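Side-chain contacts in sorting nexin-3 (Saccharomyces cerevisiae, PDB 1OCS), which binds phosphatidylinositol 3-phosphate through its PX domain and helps retrieve late Golgi membrane proteins from the prevacuolar compartment: residues N34-E39 / S137-P142; T58-I63 / E125-G130; R80-F85 / P110-L115. One frame throughout, in Å; residues are numbered along the deposited sequence.

Interaction 1: residues N34-E39 / S137-P142; sequences NFLEIE and SVAGHP
Similar first torsions put different branches of Leu36 and Ile38 on Ala139. In Leu36, CG stands anti to the backbone N (chi1 -176°), which carries the two methyls towards the end of helix 121-139, and CD2 does the touching. In Ile38 that anti place is taken by CG1 (chi1 -167°), and it is the other branch, CG2, left between the backbone N and the carbonyl carbon, that meets the alanine. The two residues are two apart on one strand, and both point the same way, so a single methyl can serve them both. Ala139 CB lies 3.8 Å from Leu36 CD2 and 4.1 Å from Ile38 CG2, an ordinary van der Waals spacing. Both methyls of Leu36, CD1 and CD2, also lie 4.0 Å from Ala139 O. That oxygen has its own mate in Gln145 NE2 of helix 142-147, whose N-cap position is held by His141, with ND1 accepting from Leu143 N. A side chain as small as that of Ala139 is consistent with the close approach of helix end and strand. Leu36 also rests on Cys64 and Thr66, and Ile38 on Ile62 and Met135, so the methyls pack between strand 36-46, its neighbour 57-66 and helix 121-139. Among Leu36, Ile38 and Ala139 the contact is methyl on methyl and depends on closeness of fit; the directional bond between strand and helix comes from close by, where Gln136 NE2 donates to Ile38 O.

Interaction 2: residues T58-I63 / E125-G130; sequences TDYEII and EERRQG
Tyr60 reaches from strand 57-66 to Arg127 and Arg128 of helix 121-139. Its CB points at the helix, and CG lies anti to the carbonyl carbon (chi1 -50°), which lays the ring against the backbone of Arg128 and the side-chain stem of Arg127. Along one side of the ring, CD2 comes within 4.1 Å of Arg128 CA, and CE2 within 3.9 Å of Arg128 N. Further out, CZ passes close to Arg127 CB, and the hydroxyl oxygen ends 3.5 Å from that same CB, with Arg127 CD also beside it. The ring thus crosses the arginine's aliphatic stem at about a right angle, its plane turned 61° from that of the guanidinium. At the tip, Tyr60 OH is 2.7 Å from the O of water 1, which lies in the plane of the ring. The same water O accepts a bond from Arg127 NH1 at 3.1 Å, in the guanidinium plane, and makes a weak one with Thr58 OG1, tying strand, tyrosine and arginine together. Arg127 is extended from CG to NE, so its charged end runs beyond the tyrosine; there NH2 donates to Gly111 O, and the guanidinium makes a cation-pi contact with Tyr82. Ile124 and Leu131 also touch Tyr60. The buried tyrosine probably helps brace the stem of an arginine that binds phosphatidylinositol 3-phosphate, while the water and Gly111 O together are likely to limit the guanidinium's rotation. This is sheet-on-helix packing beside the phosphoinositide pocket of a PX domain.

Interaction 3: residues R80-F85 / P110-L115; sequences RRYSDF and PGKILL
Tyr82 meets the loop at its hydroxyl end, where Pro110, Gly111 and Lys112 gather round the oxygen. The modelled hydrogen bond runs from Tyr82 OH to Pro110 O at 2.7 Å, with the carbonyl oxygen at the edge of the ring and near its plane. Because the model places the hydroxyl too near the side chain of Lys112, its exact position, and with it the length of that bond, is less certain. Beside the bond, Tyr82 CE2 lies 3.2 Å from the same Pro110 O, and Tyr82 CZ is 3.7 Å from Gly111 O. The lysine crosses the tyrosine at about a right angle, its far end leading away from the ring. Gly111 takes a positive phi (59°), a conformation that favours glycine; a CB there would point at the ring. In the next shell, a chi1 of -177° turns the Tyr82 ring directly away from its own amide nitrogen, off the first turn of helix 82-89 and towards the loop. That turn is fastened by Asp84, whose OD2 accepts from the backbone N-H of Arg81, the N-cap residue, with 2.8 Å between Arg81 N and Asp84 OD2 and an angle of 166°. Replacing Tyr82 with an alanine would probably leave Pro110 O without this donor and Arg127 without its cation-pi partner, opening a gap between helix and loop. Arg81, Ser83 and Lys112 bind phosphatidylinositol 3-phosphate, as does Arg127, consistent with the contact linking two sides of the lipid site. Tyr82 also rests on Leu109. The loop runs along helix 121-139, Pro110 on Trp134 and Leu114 on Arg127, while the tyrosine reaches it from the junction of strand 75-81 and helix 82-89.

Interactions 2 and 3 have centres about 9 Å apart, whereas the centre of interaction 1 lies about 17 Å from that of interaction 2 and about 20 Å from that of interaction 3, which is on the other side of the chain's centre. All three reach the antiparallel sheet, whose strands 36-46, 57-66 and 75-81 lie side by side in chain order. Interactions 1 and 2 also share helix 121-139, one at its C-terminal end and the other further back. Along the sequence the contacts enclose one another, interaction 3 innermost and interaction 1 outermost. Probable hydrogen bonds join the neighbours: Glu39 O with Ile63 N, and Tyr60 O with Arg80 N. One end of the PX domain thus holds the lipid site, the other a hydrophobic sheet-helix junction.

Interaction 1: residues N34-E39 / S137-P142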
# COMPACT_ATOMS: atom_id res chain seq x y z
N ASN A 34 15.63 -0.99 14.65
CA ASN A 34 14.82 -0.63 13.50
C ASN A 34 13.36 -0.95 13.82
O ASN A 34 13.07 -1.85 14.60
CB ASN A 34 15.22 -1.45 12.27
CG ASN A 34 16.54 -1.00 11.67
OD1 ASN A 34 17.19 -1.76 10.95
ND2 ASN A 34 16.94 0.23 11.95
N PHE A 35 12.45 -0.20 13.20
CA PHE A 35 11.03 -0.43 13.39
C PHE A 35 10.28 0.18 12.23
O PHE A 35 10.76 1.12 11.58
CB PHE A 35 10.54 0.20 14.71
CG PHE A 35 10.34 1.69 14.64
CD1 PHE A 35 9.13 2.22 14.19
CD2 PHE A 35 11.35 2.57 15.02
CE1 PHE A 35 8.94 3.61 14.10
CE2 PHE A 35 11.18 3.95 14.94
CZ PHE A 35 9.97 4.47 14.48
N LEU A 36 9.11 -0.37 11.96
CA LEU A 36 8.24 0.14 10.91
C LEU A 36 6.82 -0.17 11.34
O LEU A 36 6.47 -1.32 11.60
CB LEU A 36 8.54 -0.50 9.55
CG LEU A 36 7.69 0.09 8.41
CD1 LEU A 36 8.45 0.03 7.08
CD2 LEU A 36 6.36 -0.67 8.31
N GLU A 37 6.02 0.88 11.46
CA GLU A 37 4.62 0.76 11.83
C GLU A 37 3.85 1.17 10.59
O GLU A 37 4.22 2.14 9.92
CB GLU A 37 4.28 1.73 12.97
CG GLU A 37 5.15 1.57 14.21
CD GLU A 37 5.16 2.82 15.07
OE1 GLU A 37 5.91 2.84 16.07
OE2 GLU A 37 4.42 3.78 14.75
N ILE A 38 2.80 0.45 10.25
CA ILE A 38 2.02 0.83 9.09
C ILE A 38 0.59 0.35 9.20
O ILE A 38 0.31 -0.72 9.75
CB ILE A 38 2.65 0.28 7.78
CG1 ILE A 38 1.99 0.96 6.58
CG2 ILE A 38 2.50 -1.23 7.70
CD1 ILE A 38 2.83 0.88 5.30
N GLU A 39 -0.31 1.17 8.67
CA GLU A 39 -1.72 0.86 8.70
C GLU A 39 -2.40 1.44 7.47
O GLU A 39 -2.01 2.50 6.96
CB GLU A 39 -2.35 1.44 9.97
CG GLU A 39 -3.86 1.26 10.06
CD GLU A 39 -4.44 1.80 11.36
OE1 GLU A 39 -5.68 1.72 11.53
OE2 GLU A 39 -3.66 2.28 12.21
N SER A 137 2.07 -7.15 6.35
CA SER A 137 2.79 -8.38 6.02
C SER A 137 3.95 -8.08 5.07
O SER A 137 5.08 -8.54 5.27
CB SER A 137 1.83 -9.37 5.38
OG SER A 137 2.51 -10.54 4.97
N VAL A 138 3.68 -7.29 4.04
CA VAL A 138 4.71 -6.94 3.07
C VAL A 138 5.75 -5.97 3.64
O VAL A 138 6.95 -6.23 3.55
CB VAL A 138 4.08 -6.33 1.80
CG1 VAL A 138 5.16 -5.73 0.91
CG2 VAL A 138 3.31 -7.43 1.05
N ALA A 139 5.30 -4.86 4.22
CA ALA A 139 6.20 -3.86 4.78
C ALA A 139 6.95 -4.41 5.99
O ALA A 139 7.97 -3.85 6.39
CB ALA A 139 5.42 -2.60 5.18
N GLY A 140 6.44 -5.49 6.56
CA GLY A 140 7.08 -6.08 7.73
C GLY A 140 8.19 -7.07 7.44
O GLY A 140 8.91 -7.48 8.36
N HIS A 141 8.36 -7.45 6.18
CA HIS A 141 9.40 -8.40 5.81
C HIS A 141 10.78 -7.77 5.87
O HIS A 141 11.05 -6.78 5.18
CB HIS A 141 9.13 -8.95 4.41
CG HIS A 141 9.96 -10.15 4.07
ND1 HIS A 141 11.33 -10.11 3.98
CD2 HIS A 141 9.61 -11.44 3.82
CE1 HIS A 141 11.79 -11.31 3.69
NE2 HIS A 141 10.77 -12.14 3.59
N PRO A 142 11.69 -8.34 6.68
CA PRO A 142 13.06 -7.84 6.85
C PRO A 142 13.83 -7.57 5.56
O PRO A 142 14.50 -6.55 5.45
CB PRO A 142 13.72 -8.93 7.70
CG PRO A 142 12.60 -9.46 8.50
CD PRO A 142 11.49 -9.57 7.47

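Interaction 2: residues T58-I63 / E125-G130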
# COMPACT_ATOMS: atom_id res chain seq x y z
N THR A 58 -12.54 5.36 -5.12
CA THR A 58 -12.19 5.33 -3.71
C THR A 58 -10.72 5.02 -3.51
O THR A 58 -10.10 4.29 -4.29
CB THR A 58 -13.06 4.31 -2.90
OG1 THR A 58 -12.24 3.27 -2.38
CG2 THR A 58 -14.17 3.72 -3.74
N ASP A 59 -10.13 5.65 -2.50
CA ASP A 59 -8.74 5.39 -2.20
C ASP A 59 -8.61 5.21 -0.70
O ASP A 59 -9.55 5.49 0.05
CB ASP A 59 -7.82 6.49 -2.75
CG ASP A 59 -8.14 7.87 -2.21
OD1 ASP A 59 -7.51 8.83 -2.69
OD2 ASP A 59 -9.01 8.00 -1.31
N TYR A 60 -7.45 4.73 -0.28
CA TYR A 60 -7.21 4.46 1.13
C TYR A 60 -5.96 5.17 1.61
O TYR A 60 -5.01 5.37 0.85
CB TYR A 60 -7.03 2.95 1.33
CG TYR A 60 -8.14 2.13 0.70
CD1 TYR A 60 -8.23 2.00 -0.69
CD2 TYR A 60 -9.13 1.55 1.48
CE1 TYR A 60 -9.28 1.30 -1.28
CE2 TYR A 60 -10.19 0.85 0.90
CZ TYR A 60 -10.26 0.73 -0.48
OH TYR A 60 -11.32 0.08 -1.06
N GLU A 61 -5.97 5.55 2.88
CA GLU A 61 -4.82 6.23 3.44
C GLU A 61 -3.84 5.22 4.05
O GLU A 61 -4.24 4.27 4.73
CB GLU A 61 -5.25 7.22 4.53
CG GLU A 61 -4.08 7.89 5.23
CD GLU A 61 -4.52 8.84 6.32
OE1 GLU A 61 -5.19 9.84 6.00
OE2 GLU A 61 -4.20 8.60 7.50
N ILE A 62 -2.56 5.43 3.76
CA ILE A 62 -1.52 4.59 4.33
C ILE A 62 -0.74 5.51 5.26
O ILE A 62 -0.26 6.57 4.84
CB ILE A 62 -0.55 4.03 3.26
CG1 ILE A 62 -1.31 3.17 2.25
CG2 ILE A 62 0.53 3.20 3.95
CD1 ILE A 62 -0.41 2.54 1.20
N ILE A 63 -0.64 5.13 6.53
CA ILE A 63 0.12 5.92 7.48
C ILE A 63 1.25 5.02 7.96
O ILE A 63 1.02 3.89 8.38
CB ILE A 63 -0.75 6.40 8.67
CG1 ILE A 63 0.14 7.13 9.69
CG2 ILE A 63 -1.49 5.23 9.29
CD1 ILE A 63 -0.58 7.55 10.96
N GLU A 125 -14.93 -1.84 3.06
CA GLU A 125 -14.44 -2.22 4.38
C GLU A 125 -13.62 -3.51 4.29
O GLU A 125 -12.61 -3.66 4.98
CB GLU A 125 -15.61 -2.42 5.36
CG GLU A 125 -15.18 -2.96 6.72
CD GLU A 125 -14.19 -2.05 7.43
OE1 GLU A 125 -13.59 -2.51 8.44
OE2 GLU A 125 -14.01 -0.89 7.01
N GLU A 126 -14.05 -4.43 3.44
CA GLU A 126 -13.34 -5.69 3.27
C GLU A 126 -11.97 -5.41 2.64
O GLU A 126 -10.98 -6.04 3.01
CB GLU A 126 -14.14 -6.65 2.39
CG GLU A 126 -15.43 -7.13 3.06
CD GLU A 126 -16.18 -8.17 2.24
OE1 GLU A 126 -16.65 -7.85 1.13
OE2 GLU A 126 -16.30 -9.32 2.73
N ARG A 127 -11.92 -4.47 1.71
CA ARG A 127 -10.65 -4.12 1.09
C ARG A 127 -9.75 -3.42 2.09
O ARG A 127 -8.55 -3.69 2.14
CB ARG A 127 -10.86 -3.23 -0.13
CG ARG A 127 -11.28 -4.01 -1.36
CD ARG A 127 -11.26 -3.18 -2.63
NE ARG A 127 -11.25 -4.07 -3.79
CZ ARG A 127 -11.31 -3.68 -5.05
NH1 ARG A 127 -11.38 -2.39 -5.35
NH2 ARG A 127 -11.28 -4.59 -6.02
N ARG A 128 -10.33 -2.52 2.88
CA ARG A 128 -9.56 -1.79 3.88
C ARG A 128 -8.86 -2.79 4.81
O ARG A 128 -7.64 -2.73 4.99
CB ARG A 128 -10.47 -0.89 4.70
CG ARG A 128 -9.72 0.10 5.58
CD ARG A 128 -10.40 0.25 6.92
NE ARG A 128 -10.33 -1.00 7.67
CZ ARG A 128 -10.90 -1.20 8.85
NH1 ARG A 128 -10.77 -2.38 9.45
NH2 ARG A 128 -11.60 -0.23 9.43
N GLN A 129 -9.63 -3.70 5.39
CA GLN A 129 -9.09 -4.71 6.30
C GLN A 129 -8.06 -5.58 5.60
O GLN A 129 -6.98 -5.81 6.13
CB GLN A 129 -10.21 -5.61 6.85
CG GLN A 129 -11.24 -4.87 7.68
CD GLN A 129 -12.29 -5.80 8.27
OE1 GLN A 129 -13.29 -5.34 8.82
NE2 GLN A 129 -12.07 -7.10 8.15
N GLY A 130 -8.40 -6.07 4.41
CA GLY A 130 -7.48 -6.91 3.67
C GLY A 130 -6.20 -6.18 3.33
O GLY A 130 -5.10 -6.70 3.54
O HOH W 1 -11.63 0.21 -3.77

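Interaction 3: residues R80-F85 / P110-L115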
# COMPACT_ATOMS: atom_id res chain seq x y z
N ARG A 80 -3.85 5.85 -1.54
CA ARG A 80 -3.65 4.91 -2.64
C ARG A 80 -4.95 4.23 -3.04
O ARG A 80 -5.73 3.80 -2.18
CB ARG A 80 -2.64 3.83 -2.22
CG ARG A 80 -1.25 4.34 -1.90
CD ARG A 80 -0.52 4.78 -3.15
NE ARG A 80 0.87 5.16 -2.87
CZ ARG A 80 1.32 6.41 -2.84
NH1 ARG A 80 0.50 7.44 -3.07
NH2 ARG A 80 2.61 6.64 -2.59
N ARG A 81 -5.17 4.12 -4.35
CA ARG A 81 -6.34 3.45 -4.89
C ARG A 81 -6.00 1.97 -4.85
O ARG A 81 -4.83 1.60 -4.78
CB ARG A 81 -6.58 3.82 -6.36
CG ARG A 81 -6.91 5.27 -6.66
CD ARG A 81 -6.79 5.48 -8.17
NE ARG A 81 -7.34 6.75 -8.65
CZ ARG A 81 -8.49 6.87 -9.31
NH1 ARG A 81 -8.90 8.07 -9.71
NH2 ARG A 81 -9.24 5.81 -9.57
N TYR A 82 -7.02 1.11 -4.92
CA TYR A 82 -6.77 -0.32 -4.94
C TYR A 82 -5.87 -0.63 -6.14
O TYR A 82 -5.01 -1.50 -6.07
CB TYR A 82 -8.08 -1.08 -5.05
CG TYR A 82 -7.90 -2.58 -5.01
CD1 TYR A 82 -7.79 -3.32 -6.19
CD2 TYR A 82 -7.81 -3.25 -3.79
CE1 TYR A 82 -7.60 -4.70 -6.14
CE2 TYR A 82 -7.62 -4.62 -3.74
CZ TYR A 82 -7.52 -5.34 -4.92
OH TYR A 82 -7.32 -6.70 -4.86
N SER A 83 -6.08 0.09 -7.24
CA SER A 83 -5.27 -0.14 -8.43
C SER A 83 -3.80 0.20 -8.18
O SER A 83 -2.91 -0.37 -8.81
CB SER A 83 -5.81 0.67 -9.62
OG SER A 83 -5.90 2.04 -9.31
N ASP A 84 -3.53 1.13 -7.26
CA ASP A 84 -2.15 1.49 -6.96
C ASP A 84 -1.48 0.31 -6.25
O ASP A 84 -0.30 0.03 -6.48
CB ASP A 84 -2.07 2.74 -6.06
CG ASP A 84 -2.47 4.01 -6.80
OD1 ASP A 84 -2.10 4.17 -7.98
OD2 ASP A 84 -3.15 4.85 -6.19
N PHE A 85 -2.23 -0.38 -5.39
CA PHE A 85 -1.71 -1.54 -4.68
C PHE A 85 -1.41 -2.65 -5.70
O PHE A 85 -0.41 -3.36 -5.59
CB PHE A 85 -2.74 -2.06 -3.66
CG PHE A 85 -2.78 -1.27 -2.37
CD1 PHE A 85 -2.00 -1.66 -1.28
CD2 PHE A 85 -3.61 -0.17 -2.24
CE1 PHE A 85 -2.05 -0.95 -0.08
CE2 PHE A 85 -3.66 0.55 -1.03
CZ PHE A 85 -2.88 0.15 0.05
N PRO A 110 -5.55 -9.02 -1.34
CA PRO A 110 -6.92 -9.41 -1.00
C PRO A 110 -7.94 -8.55 -1.74
O PRO A 110 -7.58 -7.53 -2.32
CB PRO A 110 -6.99 -9.18 0.51
CG PRO A 110 -5.54 -9.20 0.95
CD PRO A 110 -4.86 -8.47 -0.17
N GLY A 111 -9.20 -8.97 -1.72
CA GLY A 111 -10.26 -8.21 -2.36
C GLY A 111 -10.18 -7.93 -3.84
O GLY A 111 -10.76 -6.96 -4.31
N LYS A 112 -9.45 -8.75 -4.59
CA LYS A 112 -9.33 -8.56 -6.03
C LYS A 112 -10.66 -8.88 -6.69
O LYS A 112 -11.24 -8.04 -7.39
CB LYS A 112 -8.24 -9.47 -6.61
CG LYS A 112 -6.81 -8.98 -6.39
CD LYS A 112 -5.77 -10.01 -6.84
CE LYS A 112 -5.78 -11.24 -5.95
NZ LYS A 112 -4.85 -12.29 -6.44
N ILE A 113 -11.14 -10.10 -6.47
CA ILE A 113 -12.40 -10.55 -7.03
C ILE A 113 -13.53 -9.62 -6.59
O ILE A 113 -13.52 -9.11 -5.47
CB ILE A 113 -12.74 -11.99 -6.56
CG1 ILE A 113 -11.60 -12.94 -6.93
CG2 ILE A 113 -14.05 -12.45 -7.18
CD1 ILE A 113 -11.29 -12.99 -8.41
N LEU A 114 -14.49 -9.40 -7.48
CA LEU A 114 -15.62 -8.53 -7.18
C LEU A 114 -16.93 -9.12 -7.68
O LEU A 114 -17.10 -9.38 -8.87
CB LEU A 114 -15.39 -7.16 -7.83
CG LEU A 114 -15.36 -5.92 -6.93
CD1 LEU A 114 -14.38 -6.12 -5.78
CD2 LEU A 114 -14.97 -4.71 -7.75
N LEU A 115 -17.86 -9.34 -6.76
CA LEU A 115 -19.17 -9.88 -7.11
C LEU A 115 -20.22 -8.97 -6.48
O LEU A 115 -21.42 -9.20 -6.60
CB LEU A 115 -19.34 -11.30 -6.57
CG LEU A 115 -20.62 -12.02 -7.02
CD1 LEU A 115 -20.67 -12.08 -8.54
CD2 LEU A 115 -20.67 -13.42 -6.43